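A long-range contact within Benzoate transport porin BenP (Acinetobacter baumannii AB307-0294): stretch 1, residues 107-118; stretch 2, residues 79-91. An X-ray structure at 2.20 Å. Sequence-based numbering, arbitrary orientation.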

# COMPACT_ATOMS: atom_id res chain seq x y z
N SER A 107 -23.08 4.76 -12.35
CA SER A 107 -22.20 5.09 -13.43
C SER A 107 -20.72 5.21 -13.00
O SER A 107 -20.40 5.84 -12.04
CB SER A 107 -22.71 6.32 -14.20
OG SER A 107 -21.86 6.69 -15.31
N GLN A 108 -19.84 4.55 -13.73
CA GLN A 108 -18.39 4.74 -13.52
C GLN A 108 -18.04 6.10 -14.01
O GLN A 108 -18.58 6.51 -15.02
CB GLN A 108 -17.61 3.74 -14.36
CG GLN A 108 -17.88 2.27 -14.03
CD GLN A 108 -16.88 1.37 -14.68
OE1 GLN A 108 -17.13 0.74 -15.81
NE2 GLN A 108 -15.68 1.33 -14.04
N ALA A 109 -17.19 6.83 -13.32
CA ALA A 109 -16.84 8.21 -13.74
C ALA A 109 -16.17 8.19 -15.13
O ALA A 109 -15.44 7.22 -15.47
CB ALA A 109 -15.78 8.76 -12.78
N SER A 110 -16.37 9.24 -15.90
CA SER A 110 -15.72 9.23 -17.23
C SER A 110 -14.29 9.75 -17.15
O SER A 110 -13.50 9.47 -18.02
CB SER A 110 -16.62 9.90 -18.29
OG SER A 110 -16.83 11.17 -17.85
N ASP A 111 -13.96 10.45 -16.06
CA ASP A 111 -12.60 10.99 -15.78
C ASP A 111 -12.49 11.40 -14.27
O ASP A 111 -13.50 11.49 -13.58
CB ASP A 111 -12.23 12.12 -16.77
CG ASP A 111 -12.93 13.43 -16.53
OD1 ASP A 111 -13.91 13.50 -15.84
OD2 ASP A 111 -12.49 14.48 -16.97
N TYR A 112 -11.29 11.54 -13.72
CA TYR A 112 -11.17 12.11 -12.37
C TYR A 112 -9.80 12.74 -12.22
O TYR A 112 -8.86 12.35 -12.92
CB TYR A 112 -11.47 11.11 -11.25
CG TYR A 112 -10.45 10.04 -10.90
CD1 TYR A 112 -9.98 9.17 -11.87
CD2 TYR A 112 -10.11 9.76 -9.52
CE1 TYR A 112 -9.18 8.12 -11.60
CE2 TYR A 112 -9.20 8.71 -9.21
CZ TYR A 112 -8.76 7.88 -10.24
OH TYR A 112 -7.88 6.83 -9.96
N LEU A 113 -9.78 13.76 -11.36
CA LEU A 113 -8.68 14.63 -11.11
C LEU A 113 -8.41 14.66 -9.64
O LEU A 113 -9.38 14.98 -8.87
CB LEU A 113 -9.06 16.07 -11.48
CG LEU A 113 -8.00 17.14 -11.21
CD1 LEU A 113 -6.80 17.02 -12.12
CD2 LEU A 113 -8.68 18.49 -11.43
N LYS A 114 -7.15 14.40 -9.27
CA LYS A 114 -6.63 14.66 -7.86
C LYS A 114 -5.59 15.81 -7.91
O LYS A 114 -4.93 15.98 -8.94
CB LYS A 114 -5.94 13.45 -7.36
CG LYS A 114 -6.75 12.20 -7.17
CD LYS A 114 -5.82 11.05 -6.92
CE LYS A 114 -6.55 9.84 -6.38
NZ LYS A 114 -7.01 10.09 -4.95
N TYR A 115 -5.44 16.55 -6.82
CA TYR A 115 -4.37 17.46 -6.59
C TYR A 115 -4.17 17.72 -5.07
O TYR A 115 -5.08 17.53 -4.27
CB TYR A 115 -4.55 18.80 -7.33
CG TYR A 115 -5.80 19.56 -6.93
CD1 TYR A 115 -7.00 19.28 -7.54
CD2 TYR A 115 -5.78 20.59 -5.97
CE1 TYR A 115 -8.18 19.97 -7.19
CE2 TYR A 115 -6.94 21.29 -5.61
CZ TYR A 115 -8.13 20.95 -6.24
OH TYR A 115 -9.32 21.58 -6.02
N GLY A 116 -2.97 18.19 -4.73
CA GLY A 116 -2.57 18.55 -3.37
C GLY A 116 -1.32 19.42 -3.32
O GLY A 116 -0.62 19.64 -4.34
N ALA A 117 -1.08 19.94 -2.12
CA ALA A 117 0.12 20.73 -1.84
C ALA A 117 0.50 20.53 -0.42
O ALA A 117 -0.32 20.09 0.38
CB ALA A 117 -0.11 22.21 -2.15
N THR A 118 1.77 20.76 -0.13
CA THR A 118 2.32 20.50 1.17
C THR A 118 3.29 21.63 1.54
O THR A 118 4.21 21.95 0.73
CB THR A 118 3.09 19.15 1.18
OG1 THR A 118 2.33 18.09 0.57
CG2 THR A 118 3.39 18.72 2.61
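Stretch 2 79-91: DASVQYAVRLSSD

Residues 79-87 form an extended strand that runs antiparallel to strand 111-118: the angle between their N-to-C directions is 176°, and their axes approach to 4.4 Å. The register follows from the CA pairs. Thr118 faces Asp79 (CA to CA 4.8 Å), Ala117 faces Ala80 (4.0 Å between CA atoms), Tyr115 faces Val82 (CA to CA 4.3 Å), Leu113 faces Tyr84 (CA to CA 4.5 Å) and Asp111 faces Val86 (CA to CA 4.2 Å). Each step forward in one strand is matched by a step back in the other, with no bulge between Asp111 and Thr118.

Hydrogen bonding confirms this ladder. Asp79 N donates to Thr118 O and Thr118 N to Asp79 O, both at 2.8 Å. Ser81 N reaches Gly116 O at 2.9 Å, with a longer return bond from Gly116 N to Ser81 O at 3.2 Å. Gln83 N to Lys114 O is 3.0 Å and Lys114 N to Gln83 O 2.8 Å; Ala85 N to Tyr112 O and Tyr112 N to Ala85 O are both 3.0 Å. Between these pairs lie the non-hydrogen-bonded ones, where CA groups approach carbonyls instead, as in Asp111 CA to Ala85 O at 3.2 Å.

Beyond the ladder, Arg87 N still donates to Ser110 O (2.8 Å), while stretch 2 continues as a loop from Leu88 to Asp91. The CA-to-CB bond of Arg87 points toward stretch 1, and the guanidinium at the end of the chain meets two successive carbonyls at its edge: NE donates to Ala109 O at 2.9 Å and NH2 to Gln108 O at 3.1 Å. Its NH1 binds Ser89 O at 2.8 Å, tying the same group to its own loop. Asp91 holds the far end with both carboxylate oxygens, OD1 accepting from Gln108 N at 3.0 Å and OD2 from Ser107 OG at 2.7 Å. The O atom of one water also bridges the stretches, lying 2.7 Å from Gln108 OE1 and 2.8 Å from Ser90 O, within hydrogen-bonding reach of both.

Strand side chains alternate between two faces. On the face carrying Asp111, Leu113, Tyr115 and Ala117, Tyr84 OH donates to Asp111 OD2 at 2.8 Å; the carboxylate oxygen lies at the ring edge, near its plane. Leu113 CD1 packs between Val82 CG2 (3.9 Å) and Tyr84 CD1 (4.2 Å). On the other face, Tyr112 CE1 lies 3.8 Å from Ala85 CB, and Lys114 CD lies 3.4 Å from Gln83 NE2, while the lysine's end leads away and its NZ is hydrogen-bonded elsewhere in the structure.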

# COMPACT_ATOMS: atom_id res chain seq x y z
N ASP A 79 5.77 21.03 -1.43
CA ASP A 79 5.54 20.01 -2.39
C ASP A 79 4.16 20.25 -3.02
O ASP A 79 3.33 20.96 -2.48
CB ASP A 79 5.46 18.63 -1.76
CG ASP A 79 6.74 18.18 -1.01
OD1 ASP A 79 7.87 18.54 -1.28
OD2 ASP A 79 6.57 17.30 -0.21
N ALA A 80 3.92 19.58 -4.14
CA ALA A 80 2.60 19.62 -4.79
C ALA A 80 2.44 18.50 -5.82
O ALA A 80 3.42 17.94 -6.32
CB ALA A 80 2.39 20.97 -5.42
N SER A 81 1.19 18.17 -6.13
CA SER A 81 0.89 17.05 -7.03
C SER A 81 -0.37 17.32 -7.85
O SER A 81 -1.24 18.07 -7.39
CB SER A 81 0.73 15.73 -6.22
OG SER A 81 -0.46 15.71 -5.43
N VAL A 82 -0.48 16.66 -9.01
CA VAL A 82 -1.67 16.64 -9.80
C VAL A 82 -1.68 15.32 -10.55
O VAL A 82 -0.62 14.82 -11.00
CB VAL A 82 -1.73 17.88 -10.73
CG1 VAL A 82 -0.53 17.88 -11.72
CG2 VAL A 82 -3.06 17.94 -11.51
N GLN A 83 -2.84 14.67 -10.57
CA GLN A 83 -3.01 13.38 -11.27
C GLN A 83 -4.36 13.37 -11.93
O GLN A 83 -5.36 13.78 -11.34
CB GLN A 83 -2.95 12.20 -10.29
CG GLN A 83 -1.82 12.12 -9.23
CD GLN A 83 -2.06 10.99 -8.24
OE1 GLN A 83 -2.03 9.77 -8.56
NE2 GLN A 83 -2.42 11.39 -7.01
N TYR A 84 -4.40 12.92 -13.18
CA TYR A 84 -5.59 13.00 -14.01
C TYR A 84 -5.69 11.77 -14.84
O TYR A 84 -4.72 11.43 -15.53
CB TYR A 84 -5.49 14.18 -14.92
CG TYR A 84 -6.67 14.30 -15.82
CD1 TYR A 84 -7.97 14.54 -15.27
CD2 TYR A 84 -6.54 14.20 -17.23
CE1 TYR A 84 -9.08 14.68 -16.09
CE2 TYR A 84 -7.66 14.37 -18.05
CZ TYR A 84 -8.91 14.62 -17.47
OH TYR A 84 -10.03 14.65 -18.24
N ALA A 85 -6.86 11.10 -14.80
CA ALA A 85 -7.14 9.93 -15.61
C ALA A 85 -8.49 10.09 -16.39
O ALA A 85 -9.46 10.63 -15.87
CB ALA A 85 -7.25 8.72 -14.76
N VAL A 86 -8.50 9.59 -17.63
CA VAL A 86 -9.70 9.44 -18.44
C VAL A 86 -10.09 7.99 -18.64
O VAL A 86 -9.22 7.17 -19.00
CB VAL A 86 -9.44 10.03 -19.83
CG1 VAL A 86 -10.65 9.87 -20.78
CG2 VAL A 86 -9.24 11.51 -19.65
N ARG A 87 -11.37 7.66 -18.39
CA ARG A 87 -11.88 6.35 -18.75
C ARG A 87 -11.97 6.16 -20.29
O ARG A 87 -12.56 6.95 -20.99
CB ARG A 87 -13.26 6.08 -18.17
CG ARG A 87 -13.71 4.66 -18.47
CD ARG A 87 -14.83 4.15 -17.52
NE ARG A 87 -15.88 5.05 -17.33
CZ ARG A 87 -16.85 5.33 -18.27
NH1 ARG A 87 -16.90 4.75 -19.47
NH2 ARG A 87 -17.81 6.22 -18.00
N LEU A 88 -11.48 5.05 -20.80
CA LEU A 88 -11.60 4.75 -22.22
C LEU A 88 -12.57 3.66 -22.58
O LEU A 88 -13.04 3.62 -23.74
CB LEU A 88 -10.20 4.29 -22.78
CG LEU A 88 -8.99 5.22 -22.61
CD1 LEU A 88 -7.64 4.46 -22.86
CD2 LEU A 88 -9.11 6.40 -23.55
N SER A 89 -12.75 2.70 -21.71
CA SER A 89 -13.65 1.61 -21.95
C SER A 89 -15.08 2.15 -21.76
O SER A 89 -15.32 3.23 -21.21
CB SER A 89 -13.40 0.46 -20.95
OG SER A 89 -13.49 0.94 -19.64
N SER A 90 -16.02 1.33 -22.10
CA SER A 90 -17.42 1.72 -22.03
C SER A 90 -17.88 1.51 -20.58
O SER A 90 -17.24 0.77 -19.80
CB SER A 90 -18.22 0.88 -23.05
OG SER A 90 -18.28 -0.40 -22.46
N ASP A 91 -18.93 2.16 -20.19
CA ASP A 91 -19.39 2.20 -18.79
C ASP A 91 -20.03 0.82 -18.47
O ASP A 91 -20.90 0.39 -19.14
CB ASP A 91 -20.34 3.35 -18.60
CG ASP A 91 -20.72 3.61 -17.13
OD1 ASP A 91 -20.26 2.89 -16.21
OD2 ASP A 91 -21.54 4.59 -16.90
O HOH W 1 -15.29 0.59 -17.76